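Local coordinates for protein PppA (Pseudomonas aeruginosa, PDB 6JKV) that is a manganese-binding regulatory component of type VI secretion and probably acts as a serine/threonine phosphatase of the PP2C family, at residues D61-G65 with V118-T122; F71-I76 with V103-V107. All coordinates share one frame; numbering follows the deposited sequence.

Interaction 1: D61-G65 with V118-T122; sequences DGMGG and VMGST
D61 and T122 hold each other by two hydrogen bonds. T122 N donates to D61 O over 2.8 Å, from above the carbonyl plane. D61 N donates to T122 OG1 over 3.0 Å. With chi1 at 80°, OG1 sits between the T122 backbone N and carbonyl carbon, and in that place it meets D61 N. OG1 is also hydrogen-bonded to S141 OG.

Two backbone bonds join M63 and G120, an antiparallel hydrogen-bonded pair. M63 N to G120 O is 2.9 Å and nearly straight, at 174°. The return bond from G120 N to M63 O is longer, 3.3 Å. Between these sites G62 and S121 form a non-hydrogen-bonded pair, where D61 O also takes a CA-H...O contact from S121. Past the strand ends, one water donates to both G64 O and V118 O.

Apolar contacts are few. M63 SD lies 3.9 Å from V118 CG1, the two side chains crossing at about a right angle. The same methyl touches G64 CA at 3.6 Å.

Two residues of strand 56-63 also bind metal. The D61 carboxylate bridges two manganese ions: OD1 binds one and OD2 the other. G62 O joins OD1 on the first. DGMGG is the metal-binding sequence characteristic of PP2C phosphatases.

The pairing joins strands 56-63 and 120-129 within a five-stranded antiparallel sheet. S121 packs on helix 69-82, and M119 lies against helices 69-82 and 89-114.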
loop_
_atom_site.group_PDB
_atom_site.type_symbol
_atom_site.label_atom_id
_atom_site.label_comp_id
_atom_site.label_asym_id
_atom_site.label_seq_id
_atom_site.Cartn_x
_atom_site.Cartn_y
_atom_site.Cartn_z
ATOM N N ASP A 61 1.482 -6.119 -0.150
ATOM C CA ASP A 61 2.066 -7.036 -1.156
ATOM C C ASP A 61 2.668 -8.237 -0.423
ATOM O O ASP A 61 3.755 -8.099 0.160
ATOM C CB ASP A 61 3.106 -6.325 -2.023
ATOM C CG ASP A 61 3.656 -7.209 -3.129
ATOM O OD1 ASP A 61 3.439 -8.437 -3.061
ATOM O OD2 ASP A 61 4.311 -6.670 -4.042
ATOM N N GLY A 62 1.972 -9.371 -0.451
ATOM C CA GLY A 62 2.426 -10.610 0.196
ATOM C C GLY A 62 3.528 -11.274 -0.600
ATOM O O GLY A 62 3.524 -11.163 -1.838
ATOM N N MET A 63 4.447 -11.944 0.092
ATOM C CA MET A 63 5.524 -12.740 -0.537
ATOM C C MET A 63 5.581 -14.113 0.129
ATOM O O MET A 63 5.375 -14.195 1.354
ATOM C CB MET A 63 6.875 -12.037 -0.397
ATOM C CG MET A 63 7.222 -11.667 1.031
ATOM S SD MET A 63 8.951 -11.217 1.226
ATOM C CE MET A 63 8.825 -9.430 1.207
ATOM N N GLY A 64 5.858 -15.151 -0.658
ATOM C CA GLY A 64 6.076 -16.512 -0.138
ATOM C C GLY A 64 5.210 -17.555 -0.809
ATOM O O GLY A 64 5.332 -18.740 -0.434
ATOM N N GLY A 65 4.380 -17.151 -1.774
ATOM C CA GLY A 65 3.460 -18.068 -2.459
ATOM C C GLY A 65 2.189 -18.290 -1.663
ATOM O O GLY A 65 2.009 -17.668 -0.598
ATOM N N VAL A 118 10.445 -17.938 3.303
ATOM C CA VAL A 118 9.714 -16.701 2.888
ATOM C C VAL A 118 8.290 -16.741 3.440
ATOM O O VAL A 118 7.530 -17.658 3.072
ATOM C CB VAL A 118 9.704 -16.520 1.360
ATOM C CG1 VAL A 118 9.204 -15.134 0.983
ATOM C CG2 VAL A 118 11.076 -16.771 0.757
ATOM N N MET A 119 7.953 -15.765 4.280
ATOM C CA MET A 119 6.568 -15.543 4.755
ATOM C C MET A 119 6.468 -14.104 5.262
ATOM O O MET A 119 6.927 -13.809 6.376
ATOM C CB MET A 119 6.185 -16.533 5.857
ATOM C CG MET A 119 4.754 -16.360 6.359
ATOM S SD MET A 119 4.265 -17.579 7.602
ATOM C CE MET A 119 4.250 -19.089 6.641
ATOM N N GLY A 120 5.921 -13.221 4.439
ATOM C CA GLY A 120 5.780 -11.817 4.826
ATOM C C GLY A 120 4.901 -11.054 3.870
ATOM O O GLY A 120 4.308 -11.650 2.952
ATOM N N SER A 121 4.827 -9.752 4.084
ATOM C CA SER A 121 4.055 -8.844 3.216
ATOM C C SER A 121 4.516 -7.418 3.462
ATOM O O SER A 121 4.769 -7.048 4.615
ATOM C CB SER A 121 2.571 -8.987 3.435
ATOM O OG SER A 121 1.856 -7.980 2.730
ATOM N N THR A 122 4.632 -6.655 2.385
ATOM C CA THR A 122 4.808 -5.193 2.475
ATOM C C THR A 122 3.508 -4.591 3.010
ATOM O O THR A 122 2.456 -5.282 3.059
ATOM C CB THR A 122 5.188 -4.592 1.121
ATOM O OG1 THR A 122 3.961 -4.481 0.397
ATOM C CG2 THR A 122 6.204 -5.434 0.376
HETATM O O HOH W 1 7.035 -19.669 1.266
#

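Interaction 2: F71-I76 with V103-V107; sequences FVSSLI and VNERV
R106 NH1 is held by two groups of its own helix, a salt bridge to E110 and a hydrogen bond to Q109. The other terminal nitrogen, R106 NH2, reaches the F71 ring, 4.2 Å from CZ. F71 CZ lies over one guanidinium face, toward its rim. The two planes are 72° apart, so the groups do not stack flat. The ring also has a cation-pi partner, R114, two turns beyond R106 on helix 89-114.

No hydrogen bond crosses between the segments. Helices 69-82 and 89-114 form the antiparallel pair that covers one sheet of the PP2C beta-sandwich. The short axes run 151° apart and approach to 10.6 Å.

Their seam is aliphatic. L75 has CG anti to its N (chi1 178°), which extends CD2 across to the other helix. There CD2 rests 3.8 Å from R106 CG and 4.0 Å from V107 CG2, with V103 CG1 beside them. Both methyls of V107 meet V72, whose CG2 is 3.7 Å from V107 CG1. These two valines cross at about a right angle. On the next turn I76 CG1 touches V103 CG1 at 3.8 Å, and both residues also pack on V188.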
loop_
_atom_site.group_PDB
_atom_site.type_symbol
_atom_site.label_atom_id
_atom_site.label_comp_id
_atom_site.label_asym_id
_atom_site.label_seq_id
_atom_site.Cartn_x
_atom_site.Cartn_y
_atom_site.Cartn_z
ATOM N N PHE A 71 -1.581 -15.263 3.123
ATOM C CA PHE A 71 -1.826 -15.423 4.576
ATOM C C PHE A 71 -1.451 -14.130 5.311
ATOM O O PHE A 71 -2.274 -13.608 6.090
ATOM C CB PHE A 71 -1.045 -16.618 5.121
ATOM C CG PHE A 71 -0.829 -16.603 6.613
ATOM C CD1 PHE A 71 -1.891 -16.782 7.482
ATOM C CD2 PHE A 71 0.435 -16.407 7.148
ATOM C CE1 PHE A 71 -1.691 -16.769 8.853
ATOM C CE2 PHE A 71 0.633 -16.386 8.518
ATOM C CZ PHE A 71 -0.430 -16.573 9.372
ATOM N N VAL A 72 -0.249 -13.609 5.070
ATOM C CA VAL A 72 0.261 -12.414 5.803
ATOM C C VAL A 72 -0.518 -11.173 5.349
ATOM O O VAL A 72 -0.911 -10.371 6.207
ATOM C CB VAL A 72 1.776 -12.235 5.616
ATOM C CG1 VAL A 72 2.272 -11.010 6.356
ATOM C CG2 VAL A 72 2.553 -13.461 6.069
ATOM N N SER A 73 -0.738 -11.008 4.047
ATOM C CA SER A 73 -1.391 -9.787 3.504
ATOM C C SER A 73 -2.844 -9.728 3.986
ATOM O O SER A 73 -3.290 -8.633 4.357
ATOM C CB SER A 73 -1.271 -9.691 1.992
ATOM O OG SER A 73 -1.972 -10.728 1.317
ATOM N N SER A 74 -3.538 -10.870 4.024
ATOM C CA SER A 74 -4.947 -10.943 4.479
ATOM C C SER A 74 -4.999 -10.706 5.989
ATOM O O SER A 74 -5.917 -9.987 6.429
ATOM C CB SER A 74 -5.612 -12.231 4.075
ATOM O OG SER A 74 -4.798 -13.331 4.408
ATOM N N LEU A 75 -4.050 -11.267 6.748
ATOM C CA LEU A 75 -3.959 -11.050 8.218
ATOM C C LEU A 75 -3.768 -9.552 8.492
ATOM O O LEU A 75 -4.357 -9.030 9.457
ATOM C CB LEU A 75 -2.810 -11.867 8.820
ATOM C CG LEU A 75 -2.602 -11.662 10.324
ATOM C CD1 LEU A 75 -3.862 -12.006 11.102
ATOM C CD2 LEU A 75 -1.420 -12.471 10.842
ATOM N N ILE A 76 -2.952 -8.887 7.680
ATOM C CA ILE A 76 -2.742 -7.420 7.788
ATOM C C ILE A 76 -4.092 -6.714 7.638
ATOM O O ILE A 76 -4.450 -5.917 8.528
ATOM C CB ILE A 76 -1.721 -6.934 6.745
ATOM C CG1 ILE A 76 -0.286 -7.220 7.188
ATOM C CG2 ILE A 76 -1.926 -5.464 6.429
ATOM C CD1 ILE A 76 0.727 -7.036 6.088
ATOM N N VAL A 103 0.781 -8.196 14.295
ATOM C CA VAL A 103 0.770 -8.999 13.041
ATOM C C VAL A 103 2.186 -9.512 12.775
ATOM O O VAL A 103 2.344 -10.710 12.446
ATOM C CB VAL A 103 0.227 -8.193 11.850
ATOM C CG1 VAL A 103 0.504 -8.908 10.542
ATOM C CG2 VAL A 103 -1.260 -7.917 11.996
ATOM N N ASN A 104 3.179 -8.630 12.908
ATOM C CA ASN A 104 4.605 -8.966 12.661
ATOM C C ASN A 104 5.016 -10.138 13.553
ATOM O O ASN A 104 5.642 -11.094 13.046
ATOM C CB ASN A 104 5.516 -7.762 12.899
ATOM C CG ASN A 104 6.954 -8.041 12.523
ATOM O OD1 ASN A 104 7.284 -8.109 11.342
ATOM N ND2 ASN A 104 7.813 -8.207 13.517
ATOM N N GLU A 105 4.673 -10.061 14.839
ATOM C CA GLU A 105 5.069 -11.093 15.830
ATOM C C GLU A 105 4.385 -12.435 15.518
ATOM O O GLU A 105 5.063 -13.488 15.582
ATOM C CB GLU A 105 4.735 -10.620 17.240
ATOM C CG GLU A 105 5.291 -11.537 18.311
ATOM C CD GLU A 105 4.450 -11.505 19.567
ATOM O OE1 GLU A 105 3.322 -12.025 19.514
ATOM O OE2 GLU A 105 4.900 -10.921 20.576
ATOM N N ARG A 106 3.086 -12.407 15.208
ATOM C CA ARG A 106 2.312 -13.626 14.864
ATOM C C ARG A 106 2.930 -14.297 13.627
ATOM O O ARG A 106 3.077 -15.540 13.624
ATOM C CB ARG A 106 0.842 -13.279 14.632
ATOM C CG ARG A 106 0.056 -14.332 13.863
ATOM C CD ARG A 106 -0.557 -15.370 14.775
ATOM N NE ARG A 106 -1.300 -16.358 14.008
ATOM C CZ ARG A 106 -0.848 -17.560 13.657
ATOM N NH1 ARG A 106 0.360 -17.968 14.008
ATOM N NH2 ARG A 106 -1.623 -18.370 12.961
ATOM N N VAL A 107 3.267 -13.505 12.605
ATOM C CA VAL A 107 3.820 -14.029 11.326
ATOM C C VAL A 107 5.195 -14.636 11.614
ATOM O O VAL A 107 5.485 -15.734 11.093
ATOM C CB VAL A 107 3.860 -12.945 10.233
ATOM C CG1 VAL A 107 4.757 -13.346 9.072
ATOM C CG2 VAL A 107 2.459 -12.639 9.738
#

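In the fold
The chain leaves strand 56-63, passes through helices 69-82 and 89-114, and returns in strand 120-129. Interaction 2 pairs the helices of this excursion, and interaction 1 pairs the strands at its two ends. Their centres are about 9 Å apart. V72 connects the layers: its CG1 lies 3.6 Å from S121 CB. M119 O touches V107 CG1 at 3.5 Å. Interaction 1 borders the metal site, where D61 joins D214 and D252 around one manganese ion. Interaction 2 is a layer further out, with the V72 side chain about 10 Å from a manganese ion.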